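Local atomic coordinates of UL37 (Suid herpesvirus 1, PDB entry 4K70), a protein that belongs to the inner tegument of the virion and probably helps control viral trafficking in the infected cell, this chain being its N-terminal half. Residues 95-99 with 120-124; 28-32 with 75-79; 130-134 with 161-165; 69-74 with 112-118. Numbering follows the deposited sequence.

Contact 1: residues 95-99 with 120-124. With NA (sodium ion), chain I.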
loop_
_atom_site.group_PDB
_atom_site.type_symbol
_atom_site.label_atom_id
_atom_site.label_comp_id
_atom_site.label_asym_id
_atom_site.label_seq_id
_atom_site.Cartn_x
_atom_site.Cartn_y
_atom_site.Cartn_z
ATOM N N LEU A 95 4.695 25.666 2.262
ATOM C CA LEU A 95 5.442 25.853 3.515
ATOM C C LEU A 95 6.282 27.127 3.498
ATOM O O LEU A 95 6.378 27.820 4.511
ATOM C CB LEU A 95 6.352 24.663 3.797
ATOM C CG LEU A 95 5.639 23.351 4.096
ATOM C CD1 LEU A 95 6.678 22.289 4.399
ATOM C CD2 LEU A 95 4.666 23.535 5.238
ATOM N N GLY A 96 6.899 27.421 2.358
ATOM C CA GLY A 96 7.640 28.667 2.193
ATOM C C GLY A 96 6.814 29.920 2.469
ATOM O O GLY A 96 7.290 30.868 3.096
ATOM N N VAL A 97 5.577 29.930 1.987
ATOM C CA VAL A 97 4.632 31.005 2.285
ATOM C C VAL A 97 4.235 31.045 3.768
ATOM O O VAL A 97 4.262 32.099 4.400
ATOM C CB VAL A 97 3.377 30.889 1.388
ATOM C CG1 VAL A 97 2.245 31.770 1.896
ATOM C CG2 VAL A 97 3.742 31.255 -0.040
ATOM N N VAL A 98 3.862 29.895 4.321
ATOM C CA VAL A 98 3.450 29.806 5.719
ATOM C C VAL A 98 4.542 30.343 6.649
ATOM O O VAL A 98 4.266 31.006 7.656
ATOM C CB VAL A 98 3.102 28.339 6.089
ATOM C CG1 VAL A 98 2.962 28.170 7.596
ATOM C CG2 VAL A 98 1.834 27.898 5.359
ATOM N N ASN A 99 5.784 30.074 6.268
ATOM C CA ASN A 99 6.955 30.365 7.075
ATOM C C ASN A 99 7.567 31.739 6.772
ATOM O O ASN A 99 8.594 32.099 7.339
ATOM C CB ASN A 99 7.992 29.257 6.838
ATOM C CG ASN A 99 9.206 29.370 7.740
ATOM O OD1 ASN A 99 9.095 29.321 8.968
ATOM N ND2 ASN A 99 10.382 29.496 7.129
ATOM N N PRO A 120 3.745 27.835 12.661
ATOM C CA PRO A 120 4.484 27.938 11.402
ATOM C C PRO A 120 5.903 27.411 11.503
ATOM O O PRO A 120 6.344 26.739 10.580
ATOM C CB PRO A 120 4.479 29.453 11.104
ATOM C CG PRO A 120 4.170 30.113 12.425
ATOM C CD PRO A 120 3.257 29.146 13.125
ATOM N N ASP A 121 6.608 27.709 12.592
ATOM C CA ASP A 121 7.967 27.206 12.787
ATOM C C ASP A 121 7.973 25.680 12.823
ATOM O O ASP A 121 8.812 25.034 12.206
ATOM C CB ASP A 121 8.550 27.700 14.121
ATOM C CG ASP A 121 8.657 29.224 14.207
ATOM O OD1 ASP A 121 8.523 29.912 13.165
ATOM O OD2 ASP A 121 8.895 29.726 15.335
ATOM N N ALA A 122 7.040 25.119 13.579
ATOM C CA ALA A 122 6.945 23.672 13.752
ATOM C C ALA A 122 6.532 22.996 12.445
ATOM O O ALA A 122 7.149 22.022 11.999
ATOM C CB ALA A 122 5.955 23.354 14.848
ATOM N N MET A 123 5.491 23.526 11.821
ATOM C CA MET A 123 5.002 22.923 10.585
ATOM C C MET A 123 6.030 23.016 9.454
ATOM O O MET A 123 6.200 22.072 8.697
ATOM C CB MET A 123 3.641 23.498 10.201
ATOM C CG MET A 123 2.523 23.057 11.154
ATOM S SD MET A 123 2.207 21.250 11.239
ATOM C CE MET A 123 3.318 20.752 12.564
ATOM N N PHE A 124 6.740 24.134 9.360
ATOM C CA PHE A 124 7.780 24.277 8.353
ATOM C C PHE A 124 8.857 23.218 8.529
ATOM O O PHE A 124 9.261 22.564 7.575
ATOM C CB PHE A 124 8.413 25.675 8.397
ATOM C CG PHE A 124 9.483 25.879 7.352
ATOM C CD1 PHE A 124 9.139 26.171 6.039
ATOM C CD2 PHE A 124 10.826 25.746 7.675
ATOM C CE1 PHE A 124 10.112 26.334 5.070
ATOM C CE2 PHE A 124 11.804 25.909 6.706
ATOM C CZ PHE A 124 11.448 26.201 5.403
HETATM NA NA NA I . 7.651 30.318 10.508
HETATM O O HOH W 1 7.374 32.805 9.848
#
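A sodium ion is the polar link between these two segments, which share no direct hydrogen bond. Asn-99 OD1 lies 2.3 Å from the ion and Asp-121 OD1 2.8 Å from it, while the oxygen of water 1 completes the observed ligands, 2.6 Å from the ion. Water 1 also donates a weak hydrogen bond to Asn-99 O (2.9 Å). The other carboxylate oxygen, Asp-121 OD2, is hydrogen-bonded to Thr-114 OG1. The ion thus bridges the residue just past helix 89-98 and the first turn of helix 120-137. These helices pack as an antiparallel pair within the all-helical fold, and they run close together: the CA atoms of Leu-95 and Phe-124 are 5.6 Å apart, those of Asn-99 and Pro-120 5.5 Å. Phe-124 packs across the helix pair. One face of its ring lies against Asn-99 CG, with Asn-99 CB 3.4 Å from Phe-124 CD1, and its edge meets the backbone at Leu-95 O (3.6 Å from Phe-124 CD1). Leu-95 CB adds an apolar contact to Phe-124 CD1 at 3.9 Å. Val-98 CG1 rests on Pro-120 CB at 4.0 Å, and Val-98 also reaches Trp-46 of helix 39-60 and Ala-73 of helix 63-78.

Contact 2: residues 28-32 with 75-79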
loop_
_atom_site.group_PDB
_atom_site.type_symbol
_atom_site.label_atom_id
_atom_site.label_comp_id
_atom_site.label_asym_id
_atom_site.label_seq_id
_atom_site.Cartn_x
_atom_site.Cartn_y
_atom_site.Cartn_z
ATOM N N LEU A 28 -14.898 28.961 15.893
ATOM C CA LEU A 28 -15.331 27.648 16.359
ATOM C C LEU A 28 -15.831 26.798 15.195
ATOM O O LEU A 28 -15.681 25.575 15.205
ATOM C CB LEU A 28 -16.418 27.780 17.431
ATOM C CG LEU A 28 -15.992 28.367 18.780
ATOM C CD1 LEU A 28 -17.208 28.610 19.663
ATOM C CD2 LEU A 28 -14.980 27.471 19.488
ATOM N N GLU A 29 -16.415 27.445 14.192
ATOM C CA GLU A 29 -16.896 26.728 13.012
ATOM C C GLU A 29 -15.734 26.192 12.183
ATOM O O GLU A 29 -15.787 25.068 11.671
ATOM C CB GLU A 29 -17.789 27.626 12.157
ATOM C CG GLU A 29 -19.153 27.881 12.774
ATOM C CD GLU A 29 -19.780 29.176 12.299
ATOM O OE1 GLU A 29 -19.434 29.635 11.186
ATOM O OE2 GLU A 29 -20.613 29.736 13.047
ATOM N N PHE A 30 -14.683 26.996 12.059
ATOM C CA PHE A 30 -13.487 26.556 11.360
ATOM C C PHE A 30 -12.887 25.363 12.090
ATOM O O PHE A 30 -12.477 24.384 11.463
ATOM C CB PHE A 30 -12.479 27.693 11.249
ATOM C CG PHE A 30 -11.166 27.280 10.656
ATOM C CD1 PHE A 30 -11.047 27.038 9.297
ATOM C CD2 PHE A 30 -10.045 27.144 11.458
ATOM C CE1 PHE A 30 -9.829 26.659 8.748
ATOM C CE2 PHE A 30 -8.829 26.766 10.918
ATOM C CZ PHE A 30 -8.719 26.525 9.559
ATOM N N PHE A 31 -12.863 25.441 13.419
ATOM C CA PHE A 31 -12.353 24.353 14.245
ATOM C C PHE A 31 -13.025 23.015 13.922
ATOM O O PHE A 31 -12.425 21.956 14.099
ATOM C CB PHE A 31 -12.510 24.685 15.737
ATOM C CG PHE A 31 -11.522 25.702 16.246
ATOM C CD1 PHE A 31 -10.396 26.026 15.509
ATOM C CD2 PHE A 31 -11.717 26.328 17.472
ATOM C CE1 PHE A 31 -9.475 26.963 15.981
ATOM C CE2 PHE A 31 -10.803 27.267 17.953
ATOM C CZ PHE A 31 -9.682 27.583 17.208
ATOM N N MET A 32 -14.261 23.061 13.433
ATOM C CA MET A 32 -15.006 21.836 13.151
ATOM C C MET A 32 -15.346 21.615 11.667
ATOM O O MET A 32 -16.029 20.652 11.316
ATOM C CB MET A 32 -16.274 21.783 14.002
ATOM C CG MET A 32 -15.997 21.567 15.481
ATOM S SD MET A 32 -17.500 21.480 16.464
ATOM C CE MET A 32 -18.003 23.198 16.445
ATOM N N LEU A 75 -3.699 23.568 11.395
ATOM C CA LEU A 75 -5.112 23.437 11.078
ATOM C C LEU A 75 -5.348 23.521 9.574
ATOM O O LEU A 75 -6.197 22.814 9.051
ATOM C CB LEU A 75 -5.929 24.522 11.784
ATOM C CG LEU A 75 -5.981 24.450 13.313
ATOM C CD1 LEU A 75 -6.696 25.680 13.881
ATOM C CD2 LEU A 75 -6.665 23.156 13.752
ATOM N N ALA A 76 -4.592 24.381 8.897
ATOM C CA ALA A 76 -4.717 24.556 7.447
ATOM C C ALA A 76 -4.188 23.340 6.692
ATOM O O ALA A 76 -4.729 22.946 5.665
ATOM C CB ALA A 76 -3.975 25.819 7.000
ATOM N N LEU A 77 -3.120 22.747 7.206
ATOM C CA LEU A 77 -2.513 21.592 6.560
ATOM C C LEU A 77 -3.327 20.322 6.776
ATOM O O LEU A 77 -3.233 19.378 5.988
ATOM C CB LEU A 77 -1.091 21.384 7.085
ATOM C CG LEU A 77 0.118 21.954 6.345
ATOM C CD1 LEU A 77 -0.270 23.057 5.380
ATOM C CD2 LEU A 77 1.155 22.447 7.349
ATOM N N TRP A 78 -4.136 20.305 7.831
ATOM C CA TRP A 78 -4.795 19.074 8.281
ATOM C C TRP A 78 -5.746 18.484 7.244
ATOM O O TRP A 78 -5.840 17.261 7.083
ATOM C CB TRP A 78 -5.588 19.342 9.557
ATOM C CG TRP A 78 -5.703 18.167 10.495
ATOM C CD1 TRP A 78 -6.287 16.956 10.243
ATOM C CD2 TRP A 78 -5.244 18.113 11.858
ATOM N NE1 TRP A 78 -6.209 16.147 11.364
ATOM C CE2 TRP A 78 -5.579 16.839 12.367
ATOM C CE3 TRP A 78 -4.588 19.025 12.697
ATOM C CZ2 TRP A 78 -5.270 16.450 13.675
ATOM C CZ3 TRP A 78 -4.285 18.635 14.001
ATOM C CH2 TRP A 78 -4.630 17.362 14.474
ATOM N N ARG A 79 -6.488 19.349 6.564
ATOM C CA ARG A 79 -7.468 18.873 5.592
ATOM C C ARG A 79 -6.979 19.111 4.173
ATOM O O ARG A 79 -7.769 19.344 3.267
ATOM C CB ARG A 79 -8.830 19.529 5.824
ATOM C CG ARG A 79 -9.562 19.038 7.072
ATOM C CD ARG A 79 -10.591 20.059 7.571
ATOM N NE ARG A 79 -9.952 21.253 8.125
ATOM C CZ ARG A 79 -10.152 21.720 9.358
ATOM N NH1 ARG A 79 -10.993 21.106 10.182
ATOM N NH2 ARG A 79 -9.509 22.811 9.768
HETATM O O HOH W 2 -9.841 21.917 13.113
#
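Leu-75, in the last turns of helix 63-78, has its CA-to-CB bond directed toward 28-32 and is met by two phenylalanines. Leu-75 CB lies 3.8 Å from Phe-30 CE2, and Leu-75 CD1 sits 3.7 Å from Phe-31 CE1 at the edge of that ring. Because the nearest CA atoms, those of Phe-31 and Leu-75, are 8.0 Å apart, side chains rather than backbones bridge the gap. The contact joins helix 20-32 to helix 63-78, with helix 4-12 packing on Phe-30 and Arg-79, and helix 464-481 on Phe-31 and Arg-79. Trp-78 faces another part of the fold, with NE1 hydrogen-bonded to Asp-173 and its ring edge-to-face with Trp-472. Arg-79, just beyond the helix, turns back toward 28-32. Arg-79 NH2 lies over a face of Phe-30, 3.8 Å from Phe-30 CZ, but with Arg-79 CZ 5.2 Å from the ring centroid any cation-pi attraction is weak at most. Water 2 donates to Phe-31 O (2.8 Å) and accepts from Arg-79 NH1 (3.3 Å). An apolar seam of Leu-75 and two aromatic rings therefore gives way to a buried guanidinium, whose NH1 is met by Phe-31 O through water 2 and, weakly, by Ala-33 O.

Contact 3: residues 130-134 with 161-165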
loop_
_atom_site.group_PDB
_atom_site.type_symbol
_atom_site.label_atom_id
_atom_site.label_comp_id
_atom_site.label_asym_id
_atom_site.label_seq_id
_atom_site.Cartn_x
_atom_site.Cartn_y
_atom_site.Cartn_z
ATOM N N TRP A 130 9.421 15.659 6.634
ATOM C CA TRP A 130 8.551 14.606 6.132
ATOM C C TRP A 130 8.648 14.493 4.599
ATOM O O TRP A 130 8.791 13.387 4.060
ATOM C CB TRP A 130 7.112 14.840 6.599
ATOM C CG TRP A 130 6.195 13.670 6.368
ATOM C CD1 TRP A 130 5.875 12.691 7.264
ATOM C CD2 TRP A 130 5.474 13.364 5.162
ATOM N NE1 TRP A 130 4.998 11.801 6.690
ATOM C CE2 TRP A 130 4.743 12.188 5.404
ATOM C CE3 TRP A 130 5.378 13.975 3.908
ATOM C CZ2 TRP A 130 3.923 11.599 4.425
ATOM C CZ3 TRP A 130 4.564 13.390 2.939
ATOM C CH2 TRP A 130 3.847 12.219 3.206
ATOM N N CYS A 131 8.598 15.629 3.896
ATOM C CA CYS A 131 8.776 15.625 2.434
ATOM C C CYS A 131 10.135 15.065 2.014
ATOM O O CYS A 131 10.233 14.384 1.003
ATOM C CB CYS A 131 8.581 17.031 1.820
ATOM S SG CYS A 131 6.873 17.636 1.905
ATOM N N ALA A 132 11.182 15.350 2.783
ATOM C CA ALA A 132 12.494 14.797 2.472
ATOM C C ALA A 132 12.454 13.276 2.596
ATOM O O ALA A 132 13.030 12.559 1.771
ATOM C CB ALA A 132 13.564 15.385 3.394
ATOM N N ALA A 133 11.761 12.787 3.623
ATOM C CA ALA A 133 11.590 11.352 3.807
ATOM C C ALA A 133 10.759 10.760 2.670
ATOM O O ALA A 133 11.033 9.655 2.186
ATOM C CB ALA A 133 10.923 11.065 5.150
ATOM N N PHE A 134 9.724 11.486 2.265
ATOM C CA PHE A 134 8.869 11.027 1.176
ATOM C C PHE A 134 9.741 10.812 -0.052
ATOM O O PHE A 134 9.736 9.732 -0.634
ATOM C CB PHE A 134 7.755 12.035 0.902
ATOM C CG PHE A 134 6.910 11.711 -0.299
ATOM C CD1 PHE A 134 7.263 12.179 -1.554
ATOM C CD2 PHE A 134 5.754 10.947 -0.168
ATOM C CE1 PHE A 134 6.479 11.885 -2.665
ATOM C CE2 PHE A 134 4.967 10.648 -1.265
ATOM C CZ PHE A 134 5.329 11.120 -2.517
ATOM N N ARG A 161 8.330 3.489 6.498
ATOM C CA ARG A 161 8.789 3.557 7.890
ATOM C C ARG A 161 9.103 4.972 8.387
ATOM O O ARG A 161 8.617 5.375 9.440
ATOM C CB ARG A 161 10.027 2.667 8.060
ATOM C CG ARG A 161 10.283 2.172 9.458
ATOM C CD ARG A 161 11.251 0.978 9.443
ATOM N NE ARG A 161 12.421 1.232 8.602
ATOM C CZ ARG A 161 13.591 1.676 9.057
ATOM N NH1 ARG A 161 13.760 1.912 10.353
ATOM N NH2 ARG A 161 14.598 1.878 8.219
ATOM N N ALA A 162 9.922 5.717 7.647
ATOM C CA ALA A 162 10.305 7.069 8.075
ATOM C C ALA A 162 9.115 8.032 8.144
ATOM O O ALA A 162 9.138 9.009 8.889
ATOM C CB ALA A 162 11.409 7.647 7.172
ATOM N N LEU A 163 8.069 7.728 7.390
ATOM C CA LEU A 163 6.938 8.632 7.213
ATOM C C LEU A 163 5.932 8.576 8.351
ATOM O O LEU A 163 5.121 9.491 8.487
ATOM C CB LEU A 163 6.220 8.307 5.876
ATOM C CG LEU A 163 7.093 8.400 4.624
ATOM C CD1 LEU A 163 6.306 8.036 3.328
ATOM C CD2 LEU A 163 7.686 9.780 4.511
ATOM N N VAL A 164 5.960 7.501 9.144
ATOM C CA VAL A 164 5.014 7.338 10.255
ATOM C C VAL A 164 5.725 7.153 11.616
ATOM O O VAL A 164 5.148 6.619 12.566
ATOM C CB VAL A 164 3.995 6.208 10.002
ATOM C CG1 VAL A 164 3.210 6.458 8.664
ATOM C CG2 VAL A 164 4.670 4.843 9.967
ATOM N N GLN A 165 6.979 7.581 11.695
ATOM C CA GLN A 165 7.710 7.572 12.966
ATOM C C GLN A 165 7.119 8.598 13.932
ATOM O O GLN A 165 6.472 9.551 13.506
ATOM C CB GLN A 165 9.196 7.855 12.746
ATOM C CG GLN A 165 9.494 9.241 12.142
ATOM C CD GLN A 165 10.975 9.430 11.905
ATOM O OE1 GLN A 165 11.745 9.602 12.849
ATOM N NE2 GLN A 165 11.388 9.370 10.644
#
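A regular turn of helix 120-137, closed by Phe-134 N to Trp-130 O (2.8 Å), packs against a short 3-10 turn at 161-163, where Val-164 N makes only a weak bond to Arg-161 O (3.4 Å). The backbones run past each other in opposite senses, with Trp-130 and Leu-163 CA atoms 6.3 Å apart and Ala-133 and Ala-162 CA atoms 6.2 Å apart. The small alanine side chains suit this close approach, their CB atoms meeting at 4.0 Å. Leu-163 is the wedge: its CD2 reaches Ala-133 CB at 3.5 Å and sits over the face of Trp-130 in a CH-pi contact, 4.1 Å from the centroid of the five-membered ring. The same indole donates from Trp-130 NE1 to Leu-163 O (2.9 Å). Within 161-165, Gln-165 NE2 donates a hydrogen bond to Ala-162 O (2.9 Å). Beyond the pair, Trp-130 meets Phe-168 edge-to-face and Phe-134 stacks on Trp-84. The Phe-134 side chain is about 7 Å from that of His-82, a calcium-binding residue of this protein, although no ion is bound to it in this chain. Apolar packing thus carries most of this contact, while the buried indole N-H finds its acceptor in Leu-163 O.

Contact 4: residues 69-74 with 112-118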
loop_
_atom_site.group_PDB
_atom_site.type_symbol
_atom_site.label_atom_id
_atom_site.label_comp_id
_atom_site.label_asym_id
_atom_site.label_seq_id
_atom_site.Cartn_x
_atom_site.Cartn_y
_atom_site.Cartn_z
ATOM N N ALA A 69 -4.861 31.626 15.554
ATOM C CA ALA A 69 -3.700 32.301 14.983
ATOM C C ALA A 69 -2.416 31.514 15.180
ATOM O O ALA A 69 -1.623 31.357 14.247
ATOM C CB ALA A 69 -3.553 33.684 15.577
ATOM N N GLU A 70 -2.204 31.039 16.405
ATOM C CA GLU A 70 -0.988 30.305 16.737
ATOM C C GLU A 70 -0.893 28.912 16.079
ATOM O O GLU A 70 0.215 28.433 15.791
ATOM C CB GLU A 70 -0.831 30.198 18.260
ATOM C CG GLU A 70 -0.326 31.493 18.910
ATOM C CD GLU A 70 -0.012 31.342 20.403
ATOM O OE1 GLU A 70 -0.705 30.569 21.096
ATOM O OE2 GLU A 70 0.934 32.011 20.877
ATOM N N ASN A 71 -2.038 28.272 15.840
ATOM C CA ASN A 71 -2.049 26.926 15.246
ATOM C C ASN A 71 -2.647 26.815 13.836
ATOM O O ASN A 71 -2.919 25.708 13.340
ATOM C CB ASN A 71 -2.752 25.956 16.187
ATOM C CG ASN A 71 -2.130 25.940 17.564
ATOM O OD1 ASN A 71 -1.179 25.199 17.825
ATOM N ND2 ASN A 71 -2.655 26.774 18.456
ATOM N N LEU A 72 -2.816 27.961 13.185
ATOM C CA LEU A 72 -3.383 28.027 11.847
ATOM C C LEU A 72 -2.591 27.203 10.841
ATOM O O LEU A 72 -3.167 26.579 9.953
ATOM C CB LEU A 72 -3.465 29.488 11.380
ATOM C CG LEU A 72 -4.335 29.705 10.150
ATOM C CD1 LEU A 72 -5.788 29.442 10.509
ATOM C CD2 LEU A 72 -4.143 31.113 9.616
ATOM N N ALA A 73 -1.271 27.210 10.960
ATOM C CA ALA A 73 -0.462 26.437 10.024
ATOM C C ALA A 73 -0.877 24.948 10.025
ATOM O O ALA A 73 -1.117 24.354 8.973
ATOM C CB ALA A 73 1.012 26.597 10.334
ATOM N N GLY A 74 -0.994 24.363 11.208
ATOM C CA GLY A 74 -1.364 22.963 11.330
ATOM C C GLY A 74 -2.805 22.699 10.946
ATOM O O GLY A 74 -3.105 21.726 10.250
ATOM N N LEU A 112 1.712 37.136 20.009
ATOM C CA LEU A 112 1.481 35.694 20.092
ATOM C C LEU A 112 2.734 34.953 19.655
ATOM O O LEU A 112 3.693 35.562 19.197
ATOM C CB LEU A 112 0.305 35.275 19.207
ATOM C CG LEU A 112 -1.112 35.745 19.546
ATOM C CD1 LEU A 112 -2.065 35.398 18.416
ATOM C CD2 LEU A 112 -1.607 35.148 20.851
ATOM N N ARG A 113 2.720 33.632 19.785
ATOM C CA ARG A 113 3.910 32.836 19.506
ATOM C C ARG A 113 3.977 32.363 18.059
ATOM O O ARG A 113 2.945 32.169 17.417
ATOM C CB ARG A 113 3.931 31.613 20.422
ATOM C CG ARG A 113 3.836 31.939 21.916
ATOM C CD ARG A 113 3.633 30.658 22.724
ATOM N NE ARG A 113 2.330 30.041 22.470
ATOM C CZ ARG A 113 2.084 28.737 22.558
ATOM N NH1 ARG A 113 3.056 27.885 22.880
ATOM N NH2 ARG A 113 0.861 28.280 22.316
ATOM N N THR A 114 5.194 32.173 17.554
ATOM C CA THR A 114 5.379 31.475 16.295
ATOM C C THR A 114 5.687 30.003 16.560
ATOM O O THR A 114 5.799 29.199 15.630
ATOM C CB THR A 114 6.530 32.073 15.487
ATOM O OG1 THR A 114 7.763 31.860 16.185
ATOM C CG2 THR A 114 6.299 33.564 15.259
ATOM N N SER A 115 5.793 29.651 17.835
ATOM C CA SER A 115 6.412 28.391 18.226
ATOM C C SER A 115 5.464 27.301 18.727
ATOM O O SER A 115 5.921 26.330 19.329
ATOM C CB SER A 115 7.450 28.666 19.317
ATOM O OG SER A 115 6.772 29.025 20.504
ATOM N N ALA A 116 4.161 27.450 18.503
ATOM C CA ALA A 116 3.212 26.411 18.902
ATOM C C ALA A 116 3.484 25.093 18.163
ATOM O O ALA A 116 4.115 25.090 17.103
ATOM C CB ALA A 116 1.781 26.866 18.671
ATOM N N GLU A 117 3.021 23.983 18.738
ATOM C CA GLU A 117 3.257 22.661 18.165
ATOM C C GLU A 117 2.586 22.506 16.799
ATOM O O GLU A 117 3.033 21.714 15.978
ATOM C CB GLU A 117 2.853 21.545 19.145
ATOM C CG GLU A 117 3.733 21.534 20.400
ATOM C CD GLU A 117 3.439 20.380 21.356
ATOM O OE1 GLU A 117 3.447 19.216 20.920
ATOM O OE2 GLU A 117 3.209 20.639 22.555
ATOM N N PHE A 118 1.552 23.303 16.546
ATOM C CA PHE A 118 0.956 23.380 15.205
ATOM C C PHE A 118 1.150 24.740 14.529
ATOM O O PHE A 118 0.416 25.103 13.596
ATOM C CB PHE A 118 -0.512 22.973 15.244
ATOM C CG PHE A 118 -0.708 21.506 15.513
ATOM C CD1 PHE A 118 -0.593 20.580 14.486
ATOM C CD2 PHE A 118 -0.977 21.052 16.796
ATOM C CE1 PHE A 118 -0.759 19.213 14.734
ATOM C CE2 PHE A 118 -1.147 19.700 17.051
ATOM C CZ PHE A 118 -1.040 18.780 16.021
HETATM O O HOH W 3 2.733 29.385 16.753
#
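Glu-70 holds the irregular segment 112-118 with both carboxylate oxygens. Glu-70 OE2 accepts from Arg-113 N (2.6 Å) and Arg-113 NE (2.9 Å), and Glu-70 OE1 accepts from Arg-113 NH2 (3.0 Å), making a bidentate salt bridge. Each ion has a further partner on helix 438-458, Arg-457 for Glu-70 OE1 and Glu-450 for Arg-113 NH2. There too, Glu-117 OE1 forms a salt bridge with Arg-449 and Glu-117 N a hydrogen bond with Glu-450. Water 3 donates to Glu-70 O (2.9 Å) and Arg-113 O (2.9 Å) and accepts from Ala-116 N (3.0 Å). Helix 63-78 is kinked here, with Ala-73 N and Gly-74 N lacking bonds to the preceding turn; Phe-118 O satisfies Gly-74 N (2.9 Å). Asn-71 ND2 bonds to Val-67 O. Glycine is well suited to position 74, since a CB would clash with Phe-118 CB. Ala-69 CB packs on Leu-112 CD1 (3.6 Å). The connection between helices 101-109 and 120-137 is thereby laid along helix 63-78, flanked by helices 438-458 and 39-60.

From the N terminus, contact 2 closes the first loop, bringing the end of helix 63-78 back to helix 20-32. Contact 4 opens at 69-74, before that loop has closed, so the two cross and share helix 63-78; Trp-78 on Phe-118 and Phe-30 on Leu-72 join them. Contact 1 opens at 95-99 inside the span of contact 4 and closes just after it at 120-124, a second crossing, where Asp-121 is hydrogen-bonded to Thr-114. Contact 3 follows in series, starting further along helix 120-137 and closing on the loop before helix 175-188. Helices 63-78 and 120-137 thus carry the chain of contacts through this N-terminal helical region.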